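Local structure of putative pyrroline carboxylate reductase (2AHR) at residues E[7-12]-E[56-61]; E[52-57]-E[78-83]. The protein probably catalyses the reduction of 1-pyrroline-5-carboxylate to L-proline with NADPH or NADH, the final step of proline biosynthesis. One frame throughout, in Å; residues are numbered along the deposited sequence.

How the contacts relate
Both contacts lie in the NADP-binding Rossmann domain, their centres about 8 Å apart, and both use the short helix 54-58; they share Asp56 and Leu57. Along the chain the order is 7-12, 52-57, 56-61, 78-83. Contact 1 sets the end of this helix and the turn after it against strand 5-9, whereas contact 2 joins the helix start to the loop ahead of strand 86-88. Ile58 CD1 packs 3.6 Å from Phe82 CE2, and Ile9 CG2 lies 3.6 Å from His54 CE1, so the two run into one another. Helix 54-58 thus packs on strand 5-9 and on the surface loop, which itself touches the strand through Phe82 on Ile9, with NADP reached by both contacts.

Contact 1: E[7-12]-E[56-61]; sequences GIIGVG and DLIDQV. With NAP (NADP nicotinamide-adenine-dinucleotide phosphate), chain S.
The first strand and glycine-rich turn of the Rossmann fold make up 7-12, and the helix end and turn at 56-61 pack against its strand half. Gly7, having no CB, lets Leu57 lie directly on the strand backbone. Leu57 has CG anti to the backbone N (chi1 177°), and its CD2 comes to 3.4 Å from Gly7 CA and also lies near Ile8 N. From beyond the helix, Val61 presses CG2 to 3.2 Å from Gly7 N, a tight approach; chi1 of Val61 (132°) lies near an eclipsed value. Two residues along, Ile9 lays its CG1 branch obliquely across Leu57, Ile9 CG1 to Leu57 CG 4.0 Å, and its extended chain carries CD1 to a looser 4.4 Å from Ile58 CG1. Ile30, Val64 and Leu66 of the neighbouring strands also touch these side chains.

The other half of the segment turns to the cofactor. Gly10 CA passes 3.4 Å from N3A of the NADP adenine, and Gly12, the N-cap of helix 13-22, brings its CA to 3.4 Å from NADP O5B. The contact is thus buried and held by aliphatic side chains lying on strand backbone, where Gly7 and Ile9 make backbone hydrogen bonds to Leu63, Ile65 and Gly67 within the sheet, while the turn that follows the strand brings two glycine CA atoms to the dinucleotide.

Contact 2: E[52-57]-E[78-83]; sequences MSHQDL and KPLHFK. With NAP (NADP nicotinamide-adenine-dinucleotide phosphate), chain S.
Gln55 NE2 is the best-held polar atom, spending two hydrogen bonds: one to His81 O at 3.2 Å, the other to Asp59 OD1, four residues on. The bond to His81 O is essentially straight (179°), lies in the amide plane of Gln55 and falls on a lone pair of the carbonyl. The same amide offers OE1, through an in-plane lone pair, to His81 N at 2.8 Å. One side-chain amide thus meets both the N-H and the C=O of a single loop residue, which fixes its rotation. Gln55 gets there with CG anti to the backbone N and a bend at chi2 (59°). The His81 ring crosses the amide obliquely, the planes 43° apart, with His81 CD2 3.5 Å from Gln55 OE1. Lys83 NZ adds a weak second bond to His81 O, and a long, weak ion pair links it to Asp59.

Beside this polar pair, Leu80 extends CD2 to 3.9 Å from His54 CB, a small apolar touch next to the cofactor site. NADP N1A lies at the edge of the His54 ring, near the ring plane, and accepts a somewhat bent bond from His54 NE2 at 3.0 Å, while ND1 is hydrogen-bonded to Ser32 OG. Just before it, Ser53 caps the helix, OG accepting from Asp56 N at 2.8 Å.

N1A of adenine requires a hydrogen on NE2 of His54; Ser32 OG bonds to ND1 at the other side and probably steadies the ring's rotation. The polar link between loop and helix, by contrast, runs through the N-H and C=O of His81, bound by the amide of Gln55 at a surface site.

Contact 1: E[7-12]-E[56-61]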
loop_
_atom_site.group_PDB
_atom_site.type_symbol
_atom_site.label_atom_id
_atom_site.label_comp_id
_atom_site.label_asym_id
_atom_site.label_seq_id
_atom_site.Cartn_x
_atom_site.Cartn_y
_atom_site.Cartn_z
ATOM N N GLY E 7 -27.074 29.350 35.015
ATOM C CA GLY E 7 -26.089 30.146 34.311
ATOM C C GLY E 7 -25.208 29.289 33.426
ATOM O O GLY E 7 -24.808 28.191 33.816
ATOM N N ILE E 8 -24.896 29.797 32.236
ATOM C CA ILE E 8 -24.026 29.093 31.298
ATOM C C ILE E 8 -22.757 29.905 31.055
ATOM O O ILE E 8 -22.812 31.046 30.593
ATOM C CB ILE E 8 -24.742 28.781 29.944
ATOM C CG1 ILE E 8 -26.017 27.958 30.155
ATOM C CG2 ILE E 8 -23.815 28.004 29.011
ATOM C CD1 ILE E 8 -27.298 28.771 30.225
ATOM N N ILE E 9 -21.615 29.303 31.377
ATOM C CA ILE E 9 -20.323 29.937 31.161
ATOM C C ILE E 9 -19.692 29.396 29.877
ATOM O O ILE E 9 -19.396 28.197 29.769
ATOM C CB ILE E 9 -19.380 29.744 32.378
ATOM C CG1 ILE E 9 -19.969 30.416 33.632
ATOM C CG2 ILE E 9 -17.983 30.287 32.074
ATOM C CD1 ILE E 9 -19.253 30.053 34.927
ATOM N N GLY E 10 -19.485 30.294 28.914
ATOM C CA GLY E 10 -19.049 29.917 27.574
ATOM C C GLY E 10 -20.206 29.406 26.733
ATOM O O GLY E 10 -20.798 28.370 27.039
ATOM N N VAL E 11 -20.537 30.141 25.679
ATOM C CA VAL E 11 -21.662 29.784 24.814
ATOM C C VAL E 11 -21.219 29.784 23.360
ATOM O O VAL E 11 -21.267 30.799 22.656
ATOM C CB VAL E 11 -22.893 30.708 25.032
ATOM C CG1 VAL E 11 -24.063 30.272 24.155
ATOM C CG2 VAL E 11 -23.310 30.708 26.492
ATOM N N GLY E 12 -20.755 28.622 22.924
ATOM C CA GLY E 12 -20.400 28.421 21.530
ATOM C C GLY E 12 -21.489 27.611 20.860
ATOM O O GLY E 12 -22.645 27.642 21.277
ATOM N N ASP E 56 -19.999 37.139 38.676
ATOM C CA ASP E 56 -21.314 37.792 38.693
ATOM C C ASP E 56 -22.413 36.773 38.352
ATOM O O ASP E 56 -23.461 36.731 39.010
ATOM C CB ASP E 56 -21.333 38.989 37.727
ATOM C CG ASP E 56 -22.677 39.731 37.712
ATOM O OD1 ASP E 56 -23.256 39.901 36.610
ATOM O OD2 ASP E 56 -23.150 40.156 38.795
ATOM N N LEU E 57 -22.153 35.947 37.334
ATOM C CA LEU E 57 -22.991 34.785 37.004
ATOM C C LEU E 57 -23.134 33.833 38.213
ATOM O O LEU E 57 -24.255 33.538 38.655
ATOM C CB LEU E 57 -22.391 34.061 35.786
ATOM C CG LEU E 57 -22.885 32.768 35.113
ATOM C CD1 LEU E 57 -23.006 31.575 36.080
ATOM C CD2 LEU E 57 -24.167 32.990 34.340
ATOM N N ILE E 58 -21.999 33.386 38.754
ATOM C CA ILE E 58 -21.970 32.395 39.845
ATOM C C ILE E 58 -22.779 32.804 41.093
ATOM O O ILE E 58 -23.422 31.959 41.725
ATOM C CB ILE E 58 -20.510 32.006 40.248
ATOM C CG1 ILE E 58 -19.766 31.364 39.067
ATOM C CG2 ILE E 58 -20.513 31.035 41.419
ATOM C CD1 ILE E 58 -18.237 31.402 39.187
ATOM N N ASP E 59 -22.758 34.097 41.423
ATOM C CA ASP E 59 -23.361 34.603 42.664
ATOM C C ASP E 59 -24.907 34.614 42.721
ATOM O O ASP E 59 -25.490 34.740 43.804
ATOM C CB ASP E 59 -22.790 35.993 43.002
ATOM C CG ASP E 59 -21.270 35.974 43.241
ATOM O OD1 ASP E 59 -20.709 34.927 43.657
ATOM O OD2 ASP E 59 -20.630 37.022 43.008
ATOM N N GLN E 60 -25.568 34.464 41.573
ATOM C CA GLN E 60 -27.040 34.524 41.505
ATOM C C GLN E 60 -27.747 33.221 41.072
ATOM O O GLN E 60 -28.977 33.128 41.104
ATOM C CB GLN E 60 -27.468 35.682 40.590
ATOM C CG GLN E 60 -26.712 35.760 39.256
ATOM C CD GLN E 60 -27.154 36.923 38.382
ATOM O OE1 GLN E 60 -26.323 37.661 37.850
ATOM N NE2 GLN E 60 -28.466 37.087 38.223
ATOM N N VAL E 61 -26.964 32.211 40.700
ATOM C CA VAL E 61 -27.471 31.021 40.018
ATOM C C VAL E 61 -27.568 29.773 40.924
ATOM O O VAL E 61 -26.821 29.657 41.890
ATOM C CB VAL E 61 -26.585 30.803 38.771
ATOM C CG1 VAL E 61 -26.115 29.383 38.622
ATOM C CG2 VAL E 61 -27.252 31.361 37.535
HETATM P PA NAP S . -16.678 26.374 20.396
HETATM O O1A NAP S . -15.306 26.780 19.986
HETATM O O2A NAP S . -17.620 26.488 19.244
HETATM O O5B NAP S . -17.225 27.215 21.665
HETATM C C5B NAP S . -16.394 27.602 22.736
HETATM C C4B NAP S . -16.853 28.982 23.200
HETATM O O4B NAP S . -16.280 29.339 24.446
HETATM C C3B NAP S . -16.477 30.061 22.187
HETATM O O3B NAP S . -17.665 30.685 21.748
HETATM C C2B NAP S . -15.572 31.027 22.936
HETATM O O2B NAP S . -15.864 32.399 22.726
HETATM C C1B NAP S . -15.905 30.708 24.388
HETATM N N9A NAP S . -14.799 31.098 25.296
HETATM C C8A NAP S . -13.455 31.172 25.008
HETATM N N7A NAP S . -12.801 31.591 26.119
HETATM C C5A NAP S . -13.705 31.792 27.112
HETATM C C6A NAP S . -13.574 32.233 28.429
HETATM N N6A NAP S . -12.553 33.037 28.723
HETATM N N1A NAP S . -14.708 32.337 29.211
HETATM C C2A NAP S . -15.955 32.038 28.691
HETATM N N3A NAP S . -16.073 31.616 27.382
HETATM C C4A NAP S . -14.967 31.493 26.603
HETATM O O3 NAP S . -16.633 24.876 21.017
HETATM P PN NAP S . -17.897 23.861 21.033
HETATM O O1N NAP S . -17.813 23.041 19.789
HETATM O O2N NAP S . -19.167 24.570 21.344
HETATM O O5D NAP S . -17.509 22.911 22.281
HETATM C C5D NAP S . -17.730 23.314 23.614
HETATM C C4D NAP S . -17.747 22.094 24.533
HETATM O O4D NAP S . -18.728 21.155 24.133
HETATM C C3D NAP S . -16.406 21.368 24.522
HETATM O O3D NAP S . -16.030 21.157 25.861
HETATM C C2D NAP S . -16.643 20.042 23.811
HETATM O O2D NAP S . -15.844 19.018 24.393
HETATM C C1D NAP S . -18.166 19.852 23.982
HETATM N N1N NAP S . -18.884 19.164 22.877
HETATM C C2N NAP S . -18.945 19.707 21.609
HETATM C C3N NAP S . -19.654 19.055 20.596
HETATM C C7N NAP S . -19.840 19.683 19.246
HETATM O O7N NAP S . -20.633 18.976 18.319
HETATM N N7N NAP S . -19.279 20.864 18.955
HETATM C C4N NAP S . -20.308 17.849 20.875
HETATM C C5N NAP S . -20.255 17.309 22.153
HETATM C C6N NAP S . -19.539 17.984 23.144
HETATM P P2B NAP S . -15.474 33.224 21.389
HETATM O O1X NAP S . -15.748 34.694 21.657
HETATM O O2X NAP S . -14.002 33.042 21.096
HETATM O O3X NAP S . -16.303 32.747 20.208
#

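Contact 2: E[52-57]-E[78-83]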
loop_
_atom_site.group_PDB
_atom_site.type_symbol
_atom_site.label_atom_id
_atom_site.label_comp_id
_atom_site.label_asym_id
_atom_site.label_seq_id
_atom_site.Cartn_x
_atom_site.Cartn_y
_atom_site.Cartn_z
HETATM N N MSE E 52 -22.186 40.292 34.087
HETATM C CA MSE E 52 -21.081 41.242 34.031
HETATM C C MSE E 52 -19.712 40.555 34.123
HETATM O O MSE E 52 -18.696 41.120 33.707
HETATM C CB MSE E 52 -21.238 42.300 35.131
HETATM C CG MSE E 52 -22.492 43.188 35.010
HETATM SE SE MSE E 52 -22.715 43.995 33.404
HETATM C CE MSE E 52 -21.158 44.858 33.188
ATOM N N SER E 53 -19.704 39.337 34.663
ATOM C CA SER E 53 -18.506 38.505 34.799
ATOM C C SER E 53 -18.959 37.080 35.098
ATOM O O SER E 53 -20.143 36.853 35.350
ATOM C CB SER E 53 -17.623 39.015 35.948
ATOM O OG SER E 53 -18.192 38.710 37.217
ATOM N N HIS E 54 -18.026 36.125 35.096
ATOM C CA HIS E 54 -18.366 34.747 35.478
ATOM C C HIS E 54 -18.724 34.672 36.954
ATOM O O HIS E 54 -19.633 33.943 37.333
ATOM C CB HIS E 54 -17.245 33.742 35.162
ATOM C CG HIS E 54 -16.879 33.665 33.714
ATOM N ND1 HIS E 54 -17.782 33.899 32.701
ATOM C CD2 HIS E 54 -15.708 33.354 33.109
ATOM C CE1 HIS E 54 -17.178 33.761 31.535
ATOM N NE2 HIS E 54 -15.919 33.430 31.754
ATOM N N GLN E 55 -18.009 35.424 37.786
ATOM C CA GLN E 55 -18.324 35.465 39.214
ATOM C C GLN E 55 -19.698 36.086 39.440
ATOM O O GLN E 55 -20.471 35.602 40.268
ATOM C CB GLN E 55 -17.234 36.187 40.015
ATOM C CG GLN E 55 -17.243 35.870 41.520
ATOM C CD GLN E 55 -17.073 34.384 41.842
ATOM O OE1 GLN E 55 -16.053 33.771 41.520
ATOM N NE2 GLN E 55 -18.067 33.811 42.505
ATOM N N ASP E 56 -19.999 37.139 38.676
ATOM C CA ASP E 56 -21.314 37.792 38.693
ATOM C C ASP E 56 -22.413 36.773 38.352
ATOM O O ASP E 56 -23.461 36.731 39.010
ATOM C CB ASP E 56 -21.333 38.989 37.727
ATOM C CG ASP E 56 -22.677 39.731 37.712
ATOM O OD1 ASP E 56 -23.256 39.901 36.610
ATOM O OD2 ASP E 56 -23.150 40.156 38.795
ATOM N N LEU E 57 -22.153 35.947 37.334
ATOM C CA LEU E 57 -22.991 34.785 37.004
ATOM C C LEU E 57 -23.134 33.833 38.213
ATOM O O LEU E 57 -24.255 33.538 38.655
ATOM C CB LEU E 57 -22.391 34.061 35.786
ATOM C CG LEU E 57 -22.885 32.768 35.113
ATOM C CD1 LEU E 57 -23.006 31.575 36.080
ATOM C CD2 LEU E 57 -24.167 32.990 34.340
ATOM N N LYS E 78 -10.182 27.982 37.776
ATOM C CA LYS E 78 -9.445 28.073 39.034
ATOM C C LYS E 78 -9.653 29.413 39.780
ATOM O O LYS E 78 -9.960 29.391 40.980
ATOM C CB LYS E 78 -7.960 27.721 38.847
ATOM C CG LYS E 78 -7.706 26.236 38.653
ATOM C CD LYS E 78 -6.329 25.797 39.141
ATOM C CE LYS E 78 -6.188 24.281 39.002
ATOM N NZ LYS E 78 -4.906 23.703 39.525
ATOM N N PRO E 79 -9.504 30.571 39.084
ATOM C CA PRO E 79 -9.764 31.871 39.750
ATOM C C PRO E 79 -11.190 32.119 40.270
ATOM O O PRO E 79 -11.415 33.097 40.975
ATOM C CB PRO E 79 -9.414 32.908 38.667
ATOM C CG PRO E 79 -9.464 32.173 37.387
ATOM C CD PRO E 79 -9.042 30.764 37.696
ATOM N N LEU E 80 -12.140 31.253 39.937
ATOM C CA LEU E 80 -13.549 31.484 40.280
ATOM C C LEU E 80 -13.934 30.786 41.591
ATOM O O LEU E 80 -13.267 29.844 42.005
ATOM C CB LEU E 80 -14.443 31.003 39.125
ATOM C CG LEU E 80 -14.592 31.803 37.814
ATOM C CD1 LEU E 80 -13.336 32.524 37.323
ATOM C CD2 LEU E 80 -15.134 30.904 36.704
ATOM N N HIS E 81 -15.002 31.236 42.247
ATOM C CA HIS E 81 -15.451 30.556 43.472
ATOM C C HIS E 81 -16.870 30.012 43.314
ATOM O O HIS E 81 -17.837 30.769 43.355
ATOM C CB HIS E 81 -15.360 31.466 44.718
ATOM C CG HIS E 81 -14.129 32.325 44.764
ATOM N ND1 HIS E 81 -12.948 31.910 45.345
ATOM C CD2 HIS E 81 -13.902 33.581 44.305
ATOM C CE1 HIS E 81 -12.046 32.871 45.238
ATOM N NE2 HIS E 81 -12.601 33.898 44.616
ATOM N N PHE E 82 -16.994 28.697 43.155
ATOM C CA PHE E 82 -18.293 28.089 42.850
ATOM C C PHE E 82 -19.089 27.760 44.116
ATOM O O PHE E 82 -18.511 27.498 45.166
ATOM C CB PHE E 82 -18.137 26.886 41.899
ATOM C CG PHE E 82 -17.801 27.283 40.479
ATOM C CD1 PHE E 82 -16.474 27.392 40.063
ATOM C CD2 PHE E 82 -18.816 27.574 39.558
ATOM C CE1 PHE E 82 -16.155 27.775 38.751
ATOM C CE2 PHE E 82 -18.509 27.956 38.244
ATOM C CZ PHE E 82 -17.172 28.062 37.846
ATOM N N LYS E 83 -20.416 27.788 44.001
ATOM C CA LYS E 83 -21.313 27.806 45.153
ATOM C C LYS E 83 -22.538 26.906 44.947
ATOM O O LYS E 83 -23.439 26.844 45.800
ATOM C CB LYS E 83 -21.779 29.247 45.392
ATOM C CG LYS E 83 -20.642 30.262 45.614
ATOM C CD LYS E 83 -21.042 31.664 45.128
ATOM C CE LYS E 83 -20.364 32.786 45.944
ATOM N NZ LYS E 83 -18.854 32.799 45.892
HETATM P PA NAP S . -16.678 26.374 20.396
HETATM O O1A NAP S . -15.306 26.780 19.986
HETATM O O2A NAP S . -17.620 26.488 19.244
HETATM O O5B NAP S . -17.225 27.215 21.665
HETATM C C5B NAP S . -16.394 27.602 22.736
HETATM C C4B NAP S . -16.853 28.982 23.200
HETATM O O4B NAP S . -16.280 29.339 24.446
HETATM C C3B NAP S . -16.477 30.061 22.187
HETATM O O3B NAP S . -17.665 30.685 21.748
HETATM C C2B NAP S . -15.572 31.027 22.936
HETATM O O2B NAP S . -15.864 32.399 22.726
HETATM C C1B NAP S . -15.905 30.708 24.388
HETATM N N9A NAP S . -14.799 31.098 25.296
HETATM C C8A NAP S . -13.455 31.172 25.008
HETATM N N7A NAP S . -12.801 31.591 26.119
HETATM C C5A NAP S . -13.705 31.792 27.112
HETATM C C6A NAP S . -13.574 32.233 28.429
HETATM N N6A NAP S . -12.553 33.037 28.723
HETATM N N1A NAP S . -14.708 32.337 29.211
HETATM C C2A NAP S . -15.955 32.038 28.691
HETATM N N3A NAP S . -16.073 31.616 27.382
HETATM C C4A NAP S . -14.967 31.493 26.603
HETATM O O3 NAP S . -16.633 24.876 21.017
HETATM P PN NAP S . -17.897 23.861 21.033
HETATM O O1N NAP S . -17.813 23.041 19.789
HETATM O O2N NAP S . -19.167 24.570 21.344
HETATM O O5D NAP S . -17.509 22.911 22.281
HETATM C C5D NAP S . -17.730 23.314 23.614
HETATM C C4D NAP S . -17.747 22.094 24.533
HETATM O O4D NAP S . -18.728 21.155 24.133
HETATM C C3D NAP S . -16.406 21.368 24.522
HETATM O O3D NAP S . -16.030 21.157 25.861
HETATM C C2D NAP S . -16.643 20.042 23.811
HETATM O O2D NAP S . -15.844 19.018 24.393
HETATM C C1D NAP S . -18.166 19.852 23.982
HETATM N N1N NAP S . -18.884 19.164 22.877
HETATM C C2N NAP S . -18.945 19.707 21.609
HETATM C C3N NAP S . -19.654 19.055 20.596
HETATM C C7N NAP S . -19.840 19.683 19.246
HETATM O O7N NAP S . -20.633 18.976 18.319
HETATM N N7N NAP S . -19.279 20.864 18.955
HETATM C C4N NAP S . -20.308 17.849 20.875
HETATM C C5N NAP S . -20.255 17.309 22.153
HETATM C C6N NAP S . -19.539 17.984 23.144
HETATM P P2B NAP S . -15.474 33.224 21.389
HETATM O O1X NAP S . -15.748 34.694 21.657
HETATM O O2X NAP S . -14.002 33.042 21.096
HETATM O O3X NAP S . -16.303 32.747 20.208
#